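Local coordinates for protein predicted acetamidase/formamidase (Thermoanaerobacter tengcongensis, PDB 3TKK) that probably hydrolyses carbon-nitrogen bonds of linear amides, as an acetamidase/formamidase family member that binds zinc and calcium, at residues E250-L258 with I293-F301; N219-T230 with I243-L251. All blocks are in the same frame, centred on the assembly; numbering follows the deposited sequence.

Contact 1. Residues E250-L258 with I293-F301. With CA (calcium ion), chain E.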
loop_
_atom_site.group_PDB
_atom_site.type_symbol
_atom_site.label_atom_id
_atom_site.label_comp_id
_atom_site.label_asym_id
_atom_site.label_seq_id
_atom_site.Cartn_x
_atom_site.Cartn_y
_atom_site.Cartn_z
ATOM N N GLU A 250 8.487 15.434 -9.372
ATOM C CA GLU A 250 9.602 15.994 -10.117
ATOM C C GLU A 250 9.799 15.317 -11.520
ATOM O O GLU A 250 10.089 16.016 -12.493
ATOM C CB GLU A 250 10.873 15.986 -9.225
ATOM C CG GLU A 250 12.125 16.490 -9.879
ATOM C CD GLU A 250 12.228 18.017 -9.884
ATOM O OE1 GLU A 250 11.271 18.710 -9.407
ATOM O OE2 GLU A 250 13.301 18.540 -10.364
ATOM N N LEU A 251 9.667 13.990 -11.644
ATOM C CA LEU A 251 9.740 13.355 -12.960
ATOM C C LEU A 251 8.710 14.000 -13.835
ATOM O O LEU A 251 8.996 14.358 -14.969
ATOM C CB LEU A 251 9.453 11.866 -12.986
ATOM C CG LEU A 251 10.610 10.833 -12.914
ATOM C CD1 LEU A 251 12.047 11.351 -13.319
ATOM C CD2 LEU A 251 10.626 9.983 -11.614
ATOM N N PHE A 252 7.489 14.131 -13.355
ATOM C CA PHE A 252 6.409 14.789 -14.171
ATOM C C PHE A 252 6.692 16.248 -14.469
ATOM O O PHE A 252 6.475 16.750 -15.591
ATOM C CB PHE A 252 4.995 14.613 -13.549
ATOM C CG PHE A 252 4.331 13.310 -13.954
ATOM C CD1 PHE A 252 4.807 12.085 -13.509
ATOM C CD2 PHE A 252 3.271 13.332 -14.828
ATOM C CE1 PHE A 252 4.234 10.877 -13.969
ATOM C CE2 PHE A 252 2.668 12.147 -15.254
ATOM C CZ PHE A 252 3.147 10.940 -14.818
ATOM N N LYS A 253 7.196 16.965 -13.489
ATOM C CA LYS A 253 7.440 18.366 -13.708
ATOM C C LYS A 253 8.501 18.542 -14.832
ATOM O O LYS A 253 8.368 19.322 -15.751
ATOM C CB LYS A 253 7.954 18.958 -12.407
ATOM C CG LYS A 253 8.629 20.321 -12.557
ATOM C CD LYS A 253 8.608 21.160 -11.297
ATOM C CE LYS A 253 9.887 22.024 -11.208
ATOM N NZ LYS A 253 9.532 23.328 -10.570
ATOM N N LYS A 254 9.538 17.749 -14.759
ATOM C CA LYS A 254 10.704 17.941 -15.638
ATOM C C LYS A 254 10.554 17.311 -17.022
ATOM O O LYS A 254 11.380 17.595 -17.900
ATOM C CB LYS A 254 12.001 17.506 -14.956
ATOM C CG LYS A 254 12.178 18.210 -13.568
ATOM C CD LYS A 254 13.666 18.371 -13.188
ATOM C CE LYS A 254 14.193 19.779 -13.444
ATOM N NZ LYS A 254 13.234 20.693 -12.744
ATOM N N HIS A 255 9.490 16.524 -17.226
ATOM C CA HIS A 255 9.363 15.760 -18.453
ATOM C C HIS A 255 7.978 15.992 -19.034
ATOM O O HIS A 255 7.572 15.305 -19.966
ATOM C CB HIS A 255 9.612 14.253 -18.195
ATOM C CG HIS A 255 10.970 13.959 -17.633
ATOM N ND1 HIS A 255 12.106 13.897 -18.418
ATOM C CD2 HIS A 255 11.384 13.712 -16.363
ATOM C CE1 HIS A 255 13.158 13.614 -17.652
ATOM N NE2 HIS A 255 12.754 13.523 -16.400
ATOM N N THR A 256 7.250 16.946 -18.460
ATOM C CA THR A 256 5.953 17.356 -18.991
ATOM C C THR A 256 5.687 18.860 -18.772
ATOM O O THR A 256 6.412 19.509 -18.078
ATOM C CB THR A 256 4.725 16.533 -18.411
ATOM O OG1 THR A 256 4.312 17.021 -17.124
ATOM C CG2 THR A 256 4.998 15.093 -18.302
ATOM N N ASP A 257 4.587 19.371 -19.312
ATOM C CA ASP A 257 4.189 20.734 -19.062
ATOM C C ASP A 257 2.954 20.737 -18.160
ATOM O O ASP A 257 2.196 21.725 -18.077
ATOM C CB ASP A 257 3.930 21.447 -20.391
ATOM C CG ASP A 257 2.704 20.897 -21.138
ATOM O OD1 ASP A 257 2.039 19.944 -20.622
ATOM O OD2 ASP A 257 2.414 21.402 -22.249
ATOM N N LEU A 258 2.726 19.625 -17.502
ATOM C CA LEU A 258 1.582 19.594 -16.554
ATOM C C LEU A 258 1.922 20.546 -15.400
ATOM O O LEU A 258 3.084 20.570 -14.925
ATOM C CB LEU A 258 1.448 18.217 -16.011
ATOM C CG LEU A 258 0.326 17.254 -16.399
ATOM C CD1 LEU A 258 0.199 16.285 -15.203
ATOM C CD2 LEU A 258 -1.076 17.926 -16.698
ATOM N N ILE A 293 -0.325 6.025 -18.443
ATOM C CA ILE A 293 -0.287 7.448 -18.085
ATOM C C ILE A 293 1.089 8.061 -18.347
ATOM O O ILE A 293 1.214 9.055 -19.064
ATOM C CB ILE A 293 -0.610 7.663 -16.585
ATOM C CG1 ILE A 293 -1.883 6.934 -16.156
ATOM C CG2 ILE A 293 -0.762 9.119 -16.286
ATOM C CD1 ILE A 293 -3.007 7.809 -15.964
ATOM N N LEU A 294 2.163 7.475 -17.830
ATOM C CA LEU A 294 3.456 8.039 -18.150
ATOM C C LEU A 294 3.637 8.050 -19.678
ATOM O O LEU A 294 4.168 8.998 -20.303
ATOM C CB LEU A 294 4.594 7.179 -17.588
ATOM C CG LEU A 294 4.861 6.880 -16.132
ATOM C CD1 LEU A 294 6.104 7.599 -15.723
ATOM C CD2 LEU A 294 3.711 7.184 -15.196
ATOM N N GLU A 295 3.226 6.956 -20.283
ATOM C CA GLU A 295 3.362 6.798 -21.744
ATOM C C GLU A 295 2.662 7.953 -22.459
ATOM O O GLU A 295 3.215 8.555 -23.362
ATOM C CB GLU A 295 2.767 5.451 -22.138
ATOM C CG GLU A 295 2.823 5.068 -23.615
ATOM C CD GLU A 295 4.188 5.316 -24.226
ATOM O OE1 GLU A 295 5.208 5.391 -23.499
ATOM O OE2 GLU A 295 4.241 5.441 -25.453
ATOM N N SER A 296 1.446 8.291 -22.054
ATOM C CA SER A 296 0.785 9.383 -22.757
ATOM C C SER A 296 1.640 10.625 -22.749
ATOM O O SER A 296 1.671 11.335 -23.754
ATOM C CB SER A 296 -0.541 9.704 -22.144
ATOM O OG SER A 296 -1.424 8.628 -22.364
ATOM N N TYR A 297 2.339 10.905 -21.638
ATOM C CA TYR A 297 3.102 12.159 -21.575
ATOM C C TYR A 297 4.487 11.932 -22.006
ATOM O O TYR A 297 5.388 12.703 -21.636
ATOM C CB TYR A 297 3.104 12.820 -20.213
ATOM C CG TYR A 297 1.764 13.239 -19.672
ATOM C CD1 TYR A 297 1.002 12.319 -19.016
ATOM C CD2 TYR A 297 1.277 14.552 -19.769
ATOM C CE1 TYR A 297 -0.167 12.612 -18.443
ATOM C CE2 TYR A 297 0.006 14.881 -19.185
ATOM C CZ TYR A 297 -0.696 13.866 -18.531
ATOM O OH TYR A 297 -1.920 13.970 -17.857
ATOM N N GLY A 298 4.680 10.869 -22.787
ATOM C CA GLY A 298 5.955 10.643 -23.435
ATOM C C GLY A 298 7.085 10.453 -22.438
ATOM O O GLY A 298 8.256 10.713 -22.765
ATOM N N ILE A 299 6.734 9.998 -21.219
ATOM C CA ILE A 299 7.738 9.707 -20.187
ATOM C C ILE A 299 8.320 8.297 -20.332
ATOM O O ILE A 299 7.666 7.306 -19.983
ATOM C CB ILE A 299 7.167 9.930 -18.746
ATOM C CG1 ILE A 299 6.623 11.348 -18.600
ATOM C CG2 ILE A 299 8.253 9.754 -17.725
ATOM C CD1 ILE A 299 6.288 11.709 -17.184
ATOM N N ARG A 300 9.547 8.193 -20.857
ATOM C CA ARG A 300 10.214 6.885 -20.941
ATOM C C ARG A 300 11.691 6.980 -20.613
ATOM O O ARG A 300 12.454 7.679 -21.279
ATOM C CB ARG A 300 9.992 6.246 -22.306
ATOM C CG ARG A 300 9.993 7.263 -23.387
ATOM C CD ARG A 300 9.623 6.700 -24.745
ATOM N NE ARG A 300 9.033 7.803 -25.489
ATOM C CZ ARG A 300 7.737 7.914 -25.752
ATOM N NH1 ARG A 300 6.894 6.958 -25.393
ATOM N NH2 ARG A 300 7.289 8.976 -26.390
ATOM N N PHE A 301 12.099 6.303 -19.547
ATOM C CA PHE A 301 13.483 6.406 -19.140
ATOM C C PHE A 301 14.346 5.612 -20.103
ATOM O O PHE A 301 15.401 6.103 -20.586
ATOM C CB PHE A 301 13.671 5.814 -17.762
ATOM C CG PHE A 301 12.540 6.067 -16.836
ATOM C CD1 PHE A 301 11.802 5.025 -16.334
ATOM C CD2 PHE A 301 12.214 7.365 -16.464
ATOM C CE1 PHE A 301 10.763 5.267 -15.498
ATOM C CE2 PHE A 301 11.203 7.606 -15.611
ATOM C CZ PHE A 301 10.456 6.569 -15.132
ATOM O OXT PHE A 301 13.978 4.447 -20.375
HETATM CA CA CA E . 7.692 21.031 -17.071
HETATM O O HOH W 1 8.376 13.506 -21.731
HETATM O O HOH W 2 5.722 21.463 -16.152
HETATM O O HOH W 3 7.896 22.727 -15.946
#

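Contact 2. Residues N219-T230 with I243-L251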
loop_
_atom_site.group_PDB
_atom_site.type_symbol
_atom_site.label_atom_id
_atom_site.label_comp_id
_atom_site.label_asym_id
_atom_site.label_seq_id
_atom_site.Cartn_x
_atom_site.Cartn_y
_atom_site.Cartn_z
ATOM N N ASN A 219 16.346 8.551 -6.436
ATOM C CA ASN A 219 15.994 7.318 -5.707
ATOM C C ASN A 219 15.580 6.298 -6.731
ATOM O O ASN A 219 15.387 6.691 -7.843
ATOM C CB ASN A 219 14.811 7.563 -4.808
ATOM C CG ASN A 219 15.198 8.180 -3.535
ATOM O OD1 ASN A 219 15.893 7.583 -2.792
ATOM N ND2 ASN A 219 14.704 9.329 -3.237
ATOM N N PRO A 220 15.369 5.017 -6.345
ATOM C CA PRO A 220 15.205 4.036 -7.394
ATOM C C PRO A 220 13.815 4.096 -7.864
ATOM O O PRO A 220 12.903 4.663 -7.184
ATOM C CB PRO A 220 15.382 2.685 -6.661
ATOM C CG PRO A 220 16.309 3.119 -5.527
ATOM C CD PRO A 220 15.666 4.366 -5.062
ATOM N N VAL A 221 13.641 3.477 -9.005
ATOM C CA VAL A 221 12.310 3.375 -9.609
ATOM C C VAL A 221 12.131 1.942 -10.160
ATOM O O VAL A 221 13.111 1.324 -10.583
ATOM C CB VAL A 221 12.220 4.331 -10.846
ATOM C CG1 VAL A 221 10.896 3.966 -11.743
ATOM C CG2 VAL A 221 12.215 5.790 -10.396
ATOM N N VAL A 222 10.950 1.364 -10.042
ATOM C CA VAL A 222 10.738 -0.007 -10.600
ATOM C C VAL A 222 9.684 0.095 -11.599
ATOM O O VAL A 222 8.628 0.806 -11.411
ATOM C CB VAL A 222 10.443 -1.150 -9.530
ATOM C CG1 VAL A 222 9.389 -0.712 -8.587
ATOM C CG2 VAL A 222 9.967 -2.490 -10.350
ATOM N N LYS A 223 9.880 -0.596 -12.722
ATOM C CA LYS A 223 8.818 -0.537 -13.717
ATOM C C LYS A 223 8.472 -1.984 -14.026
ATOM O O LYS A 223 9.373 -2.781 -14.239
ATOM C CB LYS A 223 9.331 0.115 -14.994
ATOM C CG LYS A 223 8.297 0.000 -16.211
ATOM C CD LYS A 223 8.839 0.710 -17.490
ATOM C CE LYS A 223 7.932 0.417 -18.748
ATOM N NZ LYS A 223 8.708 0.904 -19.908
ATOM N N THR A 224 7.185 -2.328 -14.043
ATOM C CA THR A 224 6.802 -3.682 -14.271
ATOM C C THR A 224 6.083 -3.553 -15.561
ATOM O O THR A 224 6.082 -2.486 -16.211
ATOM C CB THR A 224 5.826 -4.239 -13.175
ATOM O OG1 THR A 224 4.591 -3.512 -13.312
ATOM C CG2 THR A 224 6.406 -3.973 -11.664
ATOM N N ALA A 225 5.500 -4.654 -15.981
ATOM C CA ALA A 225 4.650 -4.609 -17.201
ATOM C C ALA A 225 3.470 -3.628 -17.128
ATOM O O ALA A 225 3.017 -3.078 -18.191
ATOM C CB ALA A 225 4.119 -5.979 -17.461
ATOM N N GLU A 226 3.028 -3.362 -15.919
ATOM C CA GLU A 226 1.800 -2.582 -15.640
ATOM C C GLU A 226 1.976 -1.192 -14.997
ATOM O O GLU A 226 1.299 -0.257 -15.398
ATOM C CB GLU A 226 0.822 -3.501 -14.891
ATOM C CG GLU A 226 0.606 -4.906 -15.661
ATOM C CD GLU A 226 0.009 -4.781 -17.062
ATOM O OE1 GLU A 226 -0.757 -3.816 -17.271
ATOM O OE2 GLU A 226 0.217 -5.668 -17.993
ATOM N N VAL A 227 2.991 -1.008 -14.133
ATOM C CA VAL A 227 3.085 0.206 -13.344
ATOM C C VAL A 227 4.538 0.563 -13.250
ATOM O O VAL A 227 5.482 -0.290 -13.560
ATOM C CB VAL A 227 2.577 -0.020 -11.898
ATOM C CG1 VAL A 227 1.068 -0.368 -11.901
ATOM C CG2 VAL A 227 3.405 -1.114 -11.248
ATOM N N THR A 228 4.720 1.818 -12.844
ATOM C CA THR A 228 6.025 2.375 -12.688
ATOM C C THR A 228 5.983 3.022 -11.338
ATOM O O THR A 228 5.051 3.790 -11.060
ATOM C CB THR A 228 6.332 3.496 -13.776
ATOM O OG1 THR A 228 6.527 2.838 -15.027
ATOM C CG2 THR A 228 7.746 4.137 -13.479
ATOM N N ALA A 229 6.914 2.708 -10.432
ATOM C CA ALA A 229 6.681 3.241 -9.080
ATOM C C ALA A 229 7.976 3.790 -8.560
ATOM O O ALA A 229 8.962 3.094 -8.723
ATOM C CB ALA A 229 6.303 2.057 -8.158
ATOM N N THR A 230 7.988 4.967 -7.906
ATOM C CA THR A 230 9.232 5.467 -7.393
ATOM C C THR A 230 9.306 4.757 -6.101
ATOM O O THR A 230 8.194 4.420 -5.547
ATOM C CB THR A 230 9.106 7.019 -7.171
ATOM O OG1 THR A 230 7.773 7.314 -6.641
ATOM C CG2 THR A 230 9.154 7.797 -8.590
ATOM N N ILE A 243 8.628 11.297 0.235
ATOM C CA ILE A 243 9.738 11.372 -0.659
ATOM C C ILE A 243 9.310 10.709 -1.974
ATOM O O ILE A 243 9.529 11.303 -3.058
ATOM C CB ILE A 243 10.983 10.614 -0.101
ATOM C CG1 ILE A 243 11.577 11.474 1.123
ATOM C CG2 ILE A 243 12.049 10.455 -1.263
ATOM C CD1 ILE A 243 12.407 10.522 2.145
ATOM N N ALA A 244 8.798 9.509 -1.911
ATOM C CA ALA A 244 8.336 8.824 -3.152
ATOM C C ALA A 244 7.446 9.684 -4.028
ATOM O O ALA A 244 7.666 9.711 -5.224
ATOM C CB ALA A 244 7.688 7.444 -2.930
ATOM N N VAL A 245 6.455 10.320 -3.449
ATOM C CA VAL A 245 5.550 11.191 -4.205
ATOM C C VAL A 245 6.261 12.362 -4.812
ATOM O O VAL A 245 6.061 12.655 -5.975
ATOM C CB VAL A 245 4.383 11.672 -3.252
ATOM C CG1 VAL A 245 3.366 12.657 -3.881
ATOM C CG2 VAL A 245 3.644 10.476 -2.835
ATOM N N HIS A 246 7.099 13.062 -4.020
ATOM C CA HIS A 246 7.849 14.158 -4.568
ATOM C C HIS A 246 8.750 13.764 -5.724
ATOM O O HIS A 246 8.903 14.578 -6.657
ATOM C CB HIS A 246 8.688 14.926 -3.468
ATOM C CG HIS A 246 7.837 15.738 -2.538
ATOM N ND1 HIS A 246 7.634 17.089 -2.706
ATOM C CD2 HIS A 246 7.226 15.411 -1.377
ATOM C CE1 HIS A 246 6.825 17.535 -1.767
ATOM N NE2 HIS A 246 6.623 16.550 -0.919
ATOM N N ASP A 247 9.349 12.550 -5.691
ATOM C CA ASP A 247 10.315 12.176 -6.689
ATOM C C ASP A 247 9.480 11.927 -7.960
ATOM O O ASP A 247 9.936 12.306 -9.027
ATOM C CB ASP A 247 11.163 10.894 -6.341
ATOM C CG ASP A 247 12.208 11.142 -5.217
ATOM O OD1 ASP A 247 12.685 12.306 -4.960
ATOM O OD2 ASP A 247 12.540 10.141 -4.580
ATOM N N MET A 248 8.319 11.255 -7.858
ATOM C CA MET A 248 7.432 11.149 -8.975
ATOM C C MET A 248 6.918 12.497 -9.507
ATOM O O MET A 248 6.729 12.612 -10.763
ATOM C CB MET A 248 6.230 10.217 -8.743
ATOM C CG MET A 248 5.528 9.859 -10.050
ATOM S SD MET A 248 6.291 8.602 -11.066
ATOM C CE MET A 248 5.610 7.059 -10.321
ATOM N N ALA A 249 6.638 13.472 -8.609
ATOM C CA ALA A 249 6.142 14.786 -9.043
ATOM C C ALA A 249 7.263 15.530 -9.851
ATOM O O ALA A 249 7.030 16.253 -10.853
ATOM C CB ALA A 249 5.694 15.648 -7.837
ATOM N N GLU A 250 8.487 15.434 -9.372
ATOM C CA GLU A 250 9.602 15.994 -10.117
ATOM C C GLU A 250 9.799 15.317 -11.520
ATOM O O GLU A 250 10.089 16.016 -12.493
ATOM C CB GLU A 250 10.873 15.986 -9.225
ATOM C CG GLU A 250 12.125 16.490 -9.879
ATOM C CD GLU A 250 12.228 18.017 -9.884
ATOM O OE1 GLU A 250 11.271 18.710 -9.407
ATOM O OE2 GLU A 250 13.301 18.540 -10.364
ATOM N N LEU A 251 9.667 13.990 -11.644
ATOM C CA LEU A 251 9.740 13.355 -12.960
ATOM C C LEU A 251 8.710 14.000 -13.835
ATOM O O LEU A 251 8.996 14.358 -14.969
ATOM C CB LEU A 251 9.453 11.866 -12.986
ATOM C CG LEU A 251 10.610 10.833 -12.914
ATOM C CD1 LEU A 251 12.047 11.351 -13.319
ATOM C CD2 LEU A 251 10.626 9.983 -11.614
#

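Contact 1. Residues E250-L258 with I293-F301
Phe252 lays one ring face under the end of Ile299, whose CD1 stands 3.8 Å from the ring centroid and 6° off its normal, a CH-pi contact. Leu294 CD2 meets the same ring at its edge, and toward Tyr297 the Phe252 ring turns an edge to a face, an offset edge-to-face pair with planes at 68°. Thr256 CG2 rests against both Tyr297 CB (3.5 Å) and Ile299 CD1. With chi1 at 81° its OG1 turns back to the helix end, bonding to Phe252 O at 2.7 Å and accepting from Leu258 N in an ST turn, while the methyl is left for the apolar side. Leu258 CG reaches Tyr297 CE2 at 3.7 Å. No direct hydrogen bond crosses; a water bridges His255 O and Tyr297 O. Lys253 O and Thr256 O, with two waters, bind a calcium ion. Gly298 of the other segment closes helix 291-296 in a Schellman motif, and Ile299 then extends CD1 to Phe252. The contact joins the C-terminal ends of helices 237-255 and 291-296; Ile263 and Phe267 of helix 260-270 and Leu289 of strand 283-290 also pack on Phe252, and Lys125 of the second subunit makes a cation-pi contact with Tyr297.

Contact 2. Residues N219-T230 with I243-L251
Thr230 points its side chain at helix 237-255 and meets it with both branches. OG1 sits between the backbone N and the carbonyl carbon and donates to Ala244 O at 2.8 Å, coming from above the carbonyl plane. Ala244 O thus takes the hydroxyl and the regular helical N-H of Met248 on opposite faces, with a weak bond from Asp247 N besides, and the buried hydroxyl is satisfied by the helix backbone. The CG2 branch, beside the backbone N, lies against the next turn, 3.6 Å from Met248 N and 4.0 Å from Leu251 CD2. A valine here would probably leave Ala244 O to its helical N-H donors and take away the hydroxyl bond that ties Thr230 to the helix.

Met248 leaves the helix with CG anti to the backbone N (chi1 -165°), then bends at both following torsions, which folds SD to 3.9 Å from Thr230 CG2 and brings CE to 3.4 Å from Thr228 O. A second polar link comes from the loop leading into strand 221-223: Asn219 ND2 donates to Asp247 OD2 at 2.7 Å on its syn side, with an N-H...O angle of 151° and the amide and carboxylate planes tilted against each other. Ile243 CG2 touches ND2 as well, at 3.5 Å, while Asn219 OD1 is bonded to Ser153 OG.

Strand 227-230 and helix segment 243-251 come within 8.2 Å at closest approach of their axes, their N-to-C directions 117° apart, so the helix crosses one face of the beta hairpin 221-223/227-234. Strand 283-290 continues the sheet beside 227-234, with Leu289 packed on Met248; helix 260-270 adds Phe267 to Met248, and Leu101 of the second subunit packs on Ala249.

How the contacts relate
After many N-terminal strands, the chain runs through hairpin 221-223/227-234 and turns directly into helix 237-255, whose middle folds back on the strands at contact 2. That short loop is closed before contact 1 opens, so the two lie in series. The chain then passes helix 260-270, strands 272-277 and 283-290 and helix 291-296, and its C-terminal tail returns to the end of helix 237-255, closing the longer loop of contact 1. Their helix segments overlap at Glu250 and Leu251, and Leu251 touches both partners. The C-terminal Phe301 also reaches the hairpin, its CE1 lying 3.8 Å from Thr228 CG2. Together the contacts tie the helix to the sheet and to the chain's end, near the second subunit.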